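4-alpha-glucanotransferase (Corynebacterium glutamicum, PDB 5B68) belongs to the amylomaltase (disproportionating enzyme) family, whose members are built around a TIM-barrel-type domain, joined here to an N-terminal beta-sandwich domain. Local coordinates at residues A[465-470]-A[512-517]; A[508-513]-A[527-532]. All coordinates share one frame; numbering follows the deposited sequence.

Interaction 1 (A[465-470]-A[512-517]); sequences LFRLFV and TFEPWV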
# COMPACT_ATOMS: atom_id res chain seq x y z
N LEU A 465 3.84 2.68 -9.44
CA LEU A 465 4.77 3.81 -9.34
C LEU A 465 5.20 4.23 -10.76
O LEU A 465 5.81 5.31 -10.92
CB LEU A 465 5.95 3.43 -8.49
CG LEU A 465 5.66 2.99 -7.02
CD1 LEU A 465 6.98 2.52 -6.42
CD2 LEU A 465 5.14 4.09 -6.18
N PHE A 466 4.99 3.34 -11.76
CA PHE A 466 5.37 3.55 -13.13
C PHE A 466 4.19 3.89 -14.02
O PHE A 466 4.27 4.76 -14.87
CB PHE A 466 6.14 2.33 -13.66
CG PHE A 466 7.41 2.02 -12.87
CD1 PHE A 466 7.34 1.34 -11.67
CD2 PHE A 466 8.64 2.46 -13.33
CE1 PHE A 466 8.48 1.06 -10.96
CE2 PHE A 466 9.77 2.20 -12.61
CZ PHE A 466 9.70 1.51 -11.38
N ARG A 467 3.14 3.09 -13.92
CA ARG A 467 1.99 3.22 -14.75
C ARG A 467 0.81 2.52 -14.07
O ARG A 467 1.01 1.61 -13.24
CB ARG A 467 2.30 2.59 -16.14
CG ARG A 467 2.46 1.08 -16.06
CD ARG A 467 3.00 0.51 -17.36
NE ARG A 467 4.41 0.80 -17.57
CZ ARG A 467 5.33 -0.13 -17.83
NH1 ARG A 467 6.57 0.24 -17.99
NH2 ARG A 467 5.02 -1.42 -17.87
N LEU A 468 -0.41 2.89 -14.42
CA LEU A 468 -1.58 2.18 -13.94
C LEU A 468 -2.41 1.82 -15.11
O LEU A 468 -2.57 2.64 -16.00
CB LEU A 468 -2.42 3.05 -13.00
CG LEU A 468 -1.80 3.22 -11.59
CD1 LEU A 468 -2.57 4.29 -10.82
CD2 LEU A 468 -1.70 1.94 -10.81
N PHE A 469 -3.02 0.67 -15.07
CA PHE A 469 -4.11 0.33 -15.98
C PHE A 469 -5.39 0.91 -15.49
O PHE A 469 -5.77 0.62 -14.37
CB PHE A 469 -4.23 -1.18 -16.11
CG PHE A 469 -5.12 -1.59 -17.22
CD1 PHE A 469 -4.69 -1.55 -18.54
CD2 PHE A 469 -6.41 -1.99 -16.96
CE1 PHE A 469 -5.55 -1.91 -19.58
CE2 PHE A 469 -7.28 -2.34 -17.99
CZ PHE A 469 -6.86 -2.31 -19.29
N VAL A 470 -6.02 1.73 -16.31
CA VAL A 470 -7.25 2.43 -15.96
C VAL A 470 -8.29 2.25 -17.05
O VAL A 470 -7.94 2.17 -18.25
CB VAL A 470 -7.00 3.97 -15.75
CG1 VAL A 470 -6.10 4.19 -14.55
CG2 VAL A 470 -6.38 4.63 -16.95
N THR A 512 5.24 -9.29 -14.93
CA THR A 512 6.46 -9.57 -15.71
C THR A 512 6.96 -8.41 -16.62
O THR A 512 7.06 -8.53 -17.85
CB THR A 512 6.17 -10.75 -16.62
OG1 THR A 512 5.04 -10.41 -17.43
CG2 THR A 512 5.85 -11.96 -15.81
N PHE A 513 7.37 -7.33 -15.97
CA PHE A 513 7.60 -6.03 -16.58
C PHE A 513 8.97 -5.74 -17.22
O PHE A 513 9.85 -6.57 -17.19
CB PHE A 513 7.10 -4.89 -15.67
CG PHE A 513 7.48 -5.01 -14.20
CD1 PHE A 513 8.80 -5.00 -13.80
CD2 PHE A 513 6.50 -5.05 -13.22
CE1 PHE A 513 9.13 -5.07 -12.46
CE2 PHE A 513 6.83 -5.11 -11.88
CZ PHE A 513 8.15 -5.12 -11.50
N GLU A 514 9.10 -4.59 -17.86
CA GLU A 514 10.28 -4.28 -18.64
C GLU A 514 11.55 -4.20 -17.77
O GLU A 514 11.47 -3.91 -16.57
CB GLU A 514 10.08 -3.01 -19.40
CG GLU A 514 8.94 -3.07 -20.40
CD GLU A 514 7.58 -2.75 -19.86
OE1 GLU A 514 7.46 -2.44 -18.63
OE2 GLU A 514 6.65 -2.81 -20.67
N PRO A 515 12.72 -4.52 -18.36
CA PRO A 515 13.95 -4.55 -17.57
C PRO A 515 14.25 -3.22 -16.89
O PRO A 515 14.71 -3.24 -15.73
CB PRO A 515 15.05 -4.86 -18.61
CG PRO A 515 14.32 -5.55 -19.72
CD PRO A 515 12.93 -4.96 -19.75
N TRP A 516 13.98 -2.11 -17.55
CA TRP A 516 14.25 -0.76 -16.97
C TRP A 516 13.45 -0.53 -15.64
O TRP A 516 13.93 0.13 -14.73
CB TRP A 516 14.01 0.37 -17.93
CG TRP A 516 12.64 0.67 -18.34
CD1 TRP A 516 11.96 0.16 -19.44
CD2 TRP A 516 11.75 1.63 -17.72
NE1 TRP A 516 10.71 0.72 -19.51
CE2 TRP A 516 10.55 1.64 -18.50
CE3 TRP A 516 11.84 2.45 -16.60
CZ2 TRP A 516 9.45 2.37 -18.16
CZ3 TRP A 516 10.72 3.25 -16.27
CH2 TRP A 516 9.54 3.20 -17.06
N VAL A 517 12.25 -1.10 -15.57
CA VAL A 517 11.38 -0.97 -14.40
C VAL A 517 11.99 -1.74 -13.24
O VAL A 517 12.16 -1.17 -12.17
CB VAL A 517 9.95 -1.43 -14.74
CG1 VAL A 517 9.03 -1.47 -13.54
CG2 VAL A 517 9.37 -0.63 -15.89
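R467 and E514 form the polar part of this contact, a salt bridge in which both terminal nitrogens of the guanidinium converge on one carboxylate oxygen. R467 NH2 donates to the syn lone pair of E514 OE1 at 2.8 Å, while R467 NH1 reaches the same oxygen at 2.9 Å from above the carboxylate plane. Both bonds are end-on and finish on a single atom, which lies close to the guanidinium plane; the two flat groups stand 73° apart. A bend in the arginine chain (chi3 73°) swings NE to the side of the extended path through CB, CG and CD.

The aromatic part lies beside it. F466 presents its edge to the face of W516 in an offset edge-to-face pair, with centroids 5.7 Å apart and F466 CD2 3.7 Å from W516 CZ3. H487, at the start of helix 487-500, meets both rings.

V517 supplies the aliphatic part through its two methyl branches. CG1 stands 3.6 Å from the F466 ring centroid, almost on the ring normal, in a CH-pi contact; it also covers a face of F513, nearer the rim. V517 CG2 lies 3.6 Å from R467 NH1 and over the centre of a W516 ring face.

The contact thus joins the start of strand 467-472, and the loop residue F466 just before it, to the first turn of helix 515-523, where E514 holds the N-cap position. With both terminal guanidinium nitrogens directed at OE1, negative charge would probably be drawn toward that oxygen, beside a largely apolar cluster of rings and methyls.

Interaction 2 (A[508-513]-A[527-532]); sequences EDLGTF and MGTSIL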
# COMPACT_ATOMS: atom_id res chain seq x y z
N GLU A 508 5.81 -5.22 -4.31
CA GLU A 508 5.17 -6.44 -4.67
C GLU A 508 5.27 -6.51 -6.17
O GLU A 508 4.79 -5.63 -6.87
CB GLU A 508 3.75 -6.40 -4.14
CG GLU A 508 2.77 -5.72 -5.05
CD GLU A 508 2.02 -6.72 -5.86
OE1 GLU A 508 2.66 -7.58 -6.48
OE2 GLU A 508 0.79 -6.65 -5.83
N ASP A 509 5.87 -7.60 -6.60
CA ASP A 509 6.65 -7.78 -7.81
C ASP A 509 6.04 -8.72 -8.85
O ASP A 509 6.66 -9.06 -9.84
CB ASP A 509 7.97 -8.40 -7.36
CG ASP A 509 9.11 -8.05 -8.25
OD1 ASP A 509 8.90 -7.92 -9.47
OD2 ASP A 509 10.22 -7.89 -7.75
N LEU A 510 4.81 -9.14 -8.63
CA LEU A 510 4.31 -10.37 -9.21
C LEU A 510 4.29 -10.45 -10.75
O LEU A 510 4.55 -11.50 -11.31
CB LEU A 510 2.97 -10.75 -8.57
CG LEU A 510 3.05 -11.11 -7.08
CD1 LEU A 510 1.85 -11.90 -6.63
CD2 LEU A 510 4.33 -11.83 -6.71
N GLY A 511 3.99 -9.35 -11.42
CA GLY A 511 3.87 -9.37 -12.88
C GLY A 511 5.21 -9.48 -13.60
O GLY A 511 6.19 -9.80 -12.96
N THR A 512 5.24 -9.29 -14.93
CA THR A 512 6.46 -9.57 -15.71
C THR A 512 6.96 -8.41 -16.62
O THR A 512 7.06 -8.53 -17.85
CB THR A 512 6.17 -10.75 -16.62
OG1 THR A 512 5.04 -10.41 -17.43
CG2 THR A 512 5.85 -11.96 -15.81
N PHE A 513 7.37 -7.33 -15.97
CA PHE A 513 7.60 -6.03 -16.58
C PHE A 513 8.97 -5.74 -17.22
O PHE A 513 9.85 -6.57 -17.19
CB PHE A 513 7.10 -4.89 -15.67
CG PHE A 513 7.48 -5.01 -14.20
CD1 PHE A 513 8.80 -5.00 -13.80
CD2 PHE A 513 6.50 -5.05 -13.22
CE1 PHE A 513 9.13 -5.07 -12.46
CE2 PHE A 513 6.83 -5.11 -11.88
CZ PHE A 513 8.15 -5.12 -11.50
N MET A 527 13.13 -4.03 -2.52
CA MET A 527 13.08 -5.49 -2.62
C MET A 527 11.91 -5.94 -3.37
O MET A 527 10.84 -5.30 -3.36
CB MET A 527 13.08 -6.07 -1.23
CG MET A 527 14.35 -5.75 -0.46
SD MET A 527 14.37 -6.59 1.14
CE MET A 527 15.64 -5.65 2.00
N GLY A 528 12.08 -7.05 -4.11
CA GLY A 528 10.99 -7.76 -4.71
C GLY A 528 10.25 -8.70 -3.78
O GLY A 528 10.55 -8.75 -2.59
N THR A 529 9.30 -9.46 -4.32
CA THR A 529 8.57 -10.48 -3.57
C THR A 529 8.62 -11.79 -4.37
O THR A 529 8.21 -11.81 -5.53
CB THR A 529 7.09 -10.08 -3.34
OG1 THR A 529 6.49 -9.74 -4.61
CG2 THR A 529 7.01 -8.89 -2.48
N SER A 530 9.13 -12.84 -3.75
CA SER A 530 9.12 -14.20 -4.28
C SER A 530 8.21 -15.07 -3.43
O SER A 530 8.31 -15.05 -2.17
CB SER A 530 10.50 -14.74 -4.15
OG SER A 530 11.45 -14.13 -4.97
N ILE A 531 7.29 -15.77 -4.05
CA ILE A 531 6.28 -16.58 -3.35
C ILE A 531 6.47 -18.02 -3.83
O ILE A 531 6.39 -18.31 -5.04
CB ILE A 531 4.86 -16.05 -3.63
CG1 ILE A 531 4.73 -14.60 -3.15
CG2 ILE A 531 3.77 -16.85 -2.90
CD1 ILE A 531 3.36 -13.99 -3.49
N LEU A 532 6.80 -18.90 -2.89
CA LEU A 532 7.31 -20.23 -3.26
C LEU A 532 6.37 -20.89 -4.31
O LEU A 532 6.82 -21.34 -5.33
CB LEU A 532 7.33 -21.13 -2.00
CG LEU A 532 7.44 -22.64 -2.31
CD1 LEU A 532 8.90 -22.91 -2.51
CD2 LEU A 532 6.89 -23.54 -1.26
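D509 and T529 meet where a beta-alpha-beta unit of the TIM-type barrel passes from strand 504-507 into the loop leading to helix 515-523. The strand that follows this helix, 528-531, lies alongside, and backbone bonds from M527 to V505 and G507 join the two strands.

The close part of the contact centres on T529 OG1. This hydroxyl accepts the backbone N-H of D509 at 3.0 Å with an angle of 151°, and D509 CB sits 3.4 Å from the same oxygen. With chi1 at 53°, OG1 is placed between the backbone N and carbonyl carbon of T529, while the CG2 branch turns to E508 CA. D509 OD2 comes to 3.1 Å from the CA of G528, the residue before T529 in the strand; that carboxylate also has a long, weak ion pair with R550. Within the loop, L510 N makes a weak bond to E508 OE1, and the other oxygen of E508, OE2, accepts from the backbone N of H461.

Toward solvent the packing is slacker. L510 is exposed and poorly ordered, as are G511 and T512 after it, so its position is less certain than that of the neighbouring strand. The side chain crosses those of T529 and I531 at about a right angle. Its two methyls approach a single atom of the buried I531, the terminal CD1, from L510 CD2 at 4.0 Å and from L510 CD1 at 4.1 Å, and L510 CD2 also lies 3.7 Å from T529 OG1.

How the interactions relate
The two contacts are a worked example of how one loop can make contacts at both of its ends around a poorly ordered middle. Interaction 2 packs the start of the 508-513 loop against strand 528-531 of the barrel, and interaction 1 packs its far end, where helix 515-523 begins, against strand 467-472 of a small antiparallel sheet. Their segments overlap at T512 and F513, and their centres are 13 Å apart. A bound BTB molecule, probably from the crystallisation liquor, lies about 4 Å from the side chain of E508 in interaction 2 and may mark a pocket there. Interaction 1 lies at the other end of the loop.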